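PDB 3VGP: transmembrane oligosaccharyl transferase, putative from Archaeoglobus fulgidus, which is a putative membrane-bound oligosaccharyl transferase of the archaeal AglB family, represented here by its C-terminal globular domain. Local coordinates for residues 88-93 with 154-159. The protein carries 1 engineered substitution. Sequence-based numbering, arbitrary orientation.
Sequences YVVTAD and GDVKIF
With chi1 at 55°, D155 sets CG in the crowded position between its own backbone N and carbonyl carbon, which brings its carboxylate to D93; T91 has OG1 in the same crowded position (chi1 65°), beside K157 CB and the F159 ring edge. T91 belongs to, and D155 just precedes, an antiparallel strand pair, 88-91 with 156-161, inside the domain's mixed sheet, where 35-36 and 147-153 are the outer neighbours. Two-way amide-carbonyl bonding identifies V89-F159 and T91-K157 as hydrogen-bonded pairs, with V90-I158 the non-hydrogen-bonded pair between them. The F159 N to V89 O bond, 2.8 Å, runs nearly along the C=O axis, whereas K157 N sits above the carbonyl plane of T91 O, off the lone-pair direction. On one face V90 CG1 and V156 CG1, each anti to its backbone N, meet at a tight 3.5 Å, and W8 and M15 of helix 6-20 cover V90. Beside them I158 CG2 lies 3.7 Å from Y88 CD1. On the other face F159 CE2 is 3.4 Å from T91 OG1, which is hydrogen-bonded to H137. The backbone O of H137 receives K157 NZ. Past the strand ends the D93 and D155 carboxylate planes are 19° apart, so nearly parallel, their OD2 atoms 3.6 Å apart; this may raise one pKa, though H137 NE2, bonded to D93 OD1, could offset it for D93. D155 OD2 accepts D93 N at 2.8 Å through its anti lone pair.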
ATOM      1  N   TYR A  88       7.767  -3.870  -2.255  1.00 15.44           N
ATOM      2  CA  TYR A  88       6.397  -4.267  -2.551  1.00 14.46           C
ATOM      3  C   TYR A  88       5.339  -3.289  -2.078  1.00 14.12           C
ATOM      4  O   TYR A  88       5.447  -2.692  -1.004  1.00 14.77           O
ATOM      5  CB  TYR A  88       6.090  -5.624  -1.917  1.00 14.38           C
ATOM      6  CG  TYR A  88       6.934  -6.768  -2.431  1.00 13.98           C
ATOM      7  CD1 TYR A  88       6.897  -7.134  -3.774  1.00 13.36           C
ATOM      8  CD2 TYR A  88       7.757  -7.491  -1.571  1.00 17.67           C
ATOM      9  CE1 TYR A  88       7.661  -8.199  -4.250  1.00 15.50           C
ATOM     10  CE2 TYR A  88       8.530  -8.558  -2.038  1.00 17.52           C
ATOM     11  CZ  TYR A  88       8.473  -8.902  -3.379  1.00 17.12           C
ATOM     12  OH  TYR A  88       9.229  -9.951  -3.857  1.00 19.06           O
ATOM     13  N   VAL A  89       4.309  -3.139  -2.904  1.00 15.27           N
ATOM     14  CA  VAL A  89       3.158  -2.306  -2.592  1.00 14.13           C
ATOM     15  C   VAL A  89       1.985  -3.280  -2.693  1.00 15.50           C
ATOM     16  O   VAL A  89       1.873  -4.023  -3.669  1.00 17.09           O
ATOM     17  CB  VAL A  89       2.968  -1.168  -3.617  1.00 15.85           C
ATOM     18  CG1 VAL A  89       1.665  -0.442  -3.335  1.00 16.78           C
ATOM     19  CG2 VAL A  89       4.130  -0.186  -3.526  1.00 18.26           C
ATOM     20  N   VAL A  90       1.113  -3.282  -1.695  1.00 16.10           N
ATOM     21  CA  VAL A  90      -0.005  -4.220  -1.695  1.00 16.23           C
ATOM     22  C   VAL A  90      -1.355  -3.523  -1.646  1.00 16.04           C
ATOM     23  O   VAL A  90      -1.555  -2.605  -0.853  1.00 16.29           O
ATOM     24  CB  VAL A  90       0.093  -5.178  -0.489  1.00 18.30           C
ATOM     25  CG1 VAL A  90      -0.953  -6.280  -0.607  1.00 21.13           C
ATOM     26  CG2 VAL A  90       1.491  -5.769  -0.413  1.00 21.87           C
ATOM     27  N   THR A  91      -2.276  -3.971  -2.494  1.00 15.25           N
ATOM     28  CA  THR A  91      -3.622  -3.404  -2.543  1.00 15.80           C
ATOM     29  C   THR A  91      -4.646  -4.517  -2.320  1.00 17.18           C
ATOM     30  O   THR A  91      -4.292  -5.692  -2.261  1.00 17.19           O
ATOM     31  CB  THR A  91      -3.913  -2.717  -3.906  1.00 15.78           C
ATOM     32  OG1 THR A  91      -3.904  -3.689  -4.961  1.00 16.89           O
ATOM     33  CG2 THR A  91      -2.853  -1.651  -4.200  1.00 17.10           C
ATOM     34  N   ALA A  92      -5.910  -4.134  -2.171  1.00 16.22           N
ATOM     35  CA  ALA A  92      -6.996  -5.092  -1.965  1.00 16.83           C
ATOM     36  C   ALA A  92      -8.299  -4.353  -2.230  1.00 16.63           C
ATOM     37  O   ALA A  92      -8.331  -3.122  -2.202  1.00 16.32           O
ATOM     38  CB  ALA A  92      -6.974  -5.627  -0.535  1.00 16.90           C
ATOM     39  N   ASP A  93      -9.380  -5.084  -2.481  1.00 15.08           N
ATOM     40  CA  ASP A  93     -10.650  -4.418  -2.763  1.00 17.27           C
ATOM     41  C   ASP A  93     -11.052  -3.458  -1.650  1.00 16.11           C
ATOM     42  O   ASP A  93     -11.590  -2.380  -1.918  1.00 16.67           O
ATOM     43  CB  ASP A  93     -11.786  -5.433  -2.956  1.00 19.50           C
ATOM     44  CG  ASP A  93     -11.686  -6.193  -4.262  1.00 22.76           C
ATOM     45  OD1 ASP A  93     -10.977  -5.729  -5.180  1.00 23.91           O
ATOM     46  OD2 ASP A  93     -12.343  -7.255  -4.378  1.00 23.35           O
ATOM     47  N   GLY A 154      -6.489 -13.958  -3.820  1.00 24.02           N
ATOM     48  CA  GLY A 154      -7.854 -13.485  -3.686  1.00 23.92           C
ATOM     49  C   GLY A 154      -7.853 -12.130  -4.368  1.00 22.97           C
ATOM     50  O   GLY A 154      -7.465 -12.027  -5.532  1.00 23.86           O
ATOM     51  N   ASP A 155      -8.262 -11.081  -3.661  1.00 22.10           N
ATOM     52  CA  ASP A 155      -8.253  -9.750  -4.257  1.00 21.30           C
ATOM     53  C   ASP A 155      -7.079  -8.933  -3.730  1.00 21.53           C
ATOM     54  O   ASP A 155      -6.976  -7.735  -3.992  1.00 20.33           O
ATOM     55  CB  ASP A 155      -9.568  -9.010  -3.998  1.00 23.60           C
ATOM     56  CG  ASP A 155      -9.917  -8.929  -2.531  1.00 25.47           C
ATOM     57  OD1 ASP A 155     -10.340  -9.957  -1.966  1.00 28.42           O
ATOM     58  OD2 ASP A 155      -9.766  -7.838  -1.941  1.00 24.74           O
ATOM     59  N   VAL A 156      -6.197  -9.587  -2.980  1.00 19.11           N
ATOM     60  CA  VAL A 156      -5.009  -8.925  -2.456  1.00 18.70           C
ATOM     61  C   VAL A 156      -3.986  -8.982  -3.590  1.00 19.02           C
ATOM     62  O   VAL A 156      -3.615 -10.069  -4.039  1.00 21.34           O
ATOM     63  CB  VAL A 156      -4.441  -9.659  -1.218  1.00 17.44           C
ATOM     64  CG1 VAL A 156      -3.224  -8.915  -0.682  1.00 19.07           C
ATOM     65  CG2 VAL A 156      -5.501  -9.762  -0.140  1.00 18.41           C
ATOM     66  N   LYS A 157      -3.542  -7.819  -4.056  1.00 17.60           N
ATOM     67  CA  LYS A 157      -2.582  -7.761  -5.156  1.00 17.38           C
ATOM     68  C   LYS A 157      -1.227  -7.242  -4.690  1.00 17.78           C
ATOM     69  O   LYS A 157      -1.152  -6.235  -3.990  1.00 17.95           O
ATOM     70  CB  LYS A 157      -3.114  -6.862  -6.277  1.00 16.74           C
ATOM     71  CG  LYS A 157      -4.445  -7.314  -6.855  1.00 14.98           C
ATOM     72  CD  LYS A 157      -4.881  -6.440  -8.019  1.00 17.63           C
ATOM     73  CE  LYS A 157      -6.249  -6.880  -8.539  1.00 21.08           C
ATOM     74  NZ  LYS A 157      -6.695  -6.102  -9.722  1.00 23.03           N
ATOM     75  N   ILE A 158      -0.164  -7.938  -5.083  1.00 14.79           N
ATOM     76  CA  ILE A 158       1.192  -7.544  -4.713  1.00 16.60           C
ATOM     77  C   ILE A 158       1.906  -6.987  -5.938  1.00 15.60           C
ATOM     78  O   ILE A 158       2.026  -7.662  -6.959  1.00 14.60           O
ATOM     79  CB  ILE A 158       1.998  -8.741  -4.156  1.00 15.74           C
ATOM     80  CG1 ILE A 158       1.320  -9.276  -2.890  1.00 16.51           C
ATOM     81  CG2 ILE A 158       3.427  -8.307  -3.826  1.00 18.09           C
ATOM     82  CD1 ILE A 158       1.993 -10.495  -2.305  1.00 14.97           C
ATOM     83  N   PHE A 159       2.363  -5.745  -5.827  1.00 13.95           N
ATOM     84  CA  PHE A 159       3.070  -5.072  -6.909  1.00 13.84           C
ATOM     85  C   PHE A 159       4.526  -4.891  -6.511  1.00 16.02           C
ATOM     86  O   PHE A 159       4.824  -4.568  -5.364  1.00 15.55           O
ATOM     87  CB  PHE A 159       2.455  -3.695  -7.163  1.00 14.20           C
ATOM     88  CG  PHE A 159       1.031  -3.743  -7.647  1.00 12.55           C
ATOM     89  CD1 PHE A 159       0.747  -3.777  -9.006  1.00 14.62           C
ATOM     90  CD2 PHE A 159      -0.022  -3.763  -6.740  1.00 14.68           C
ATOM     91  CE1 PHE A 159      -0.563  -3.827  -9.459  1.00 15.31           C
ATOM     92  CE2 PHE A 159      -1.340  -3.814  -7.180  1.00 15.27           C
ATOM     93  CZ  PHE A 159      -1.613  -3.845  -8.541  1.00 15.29           C
TER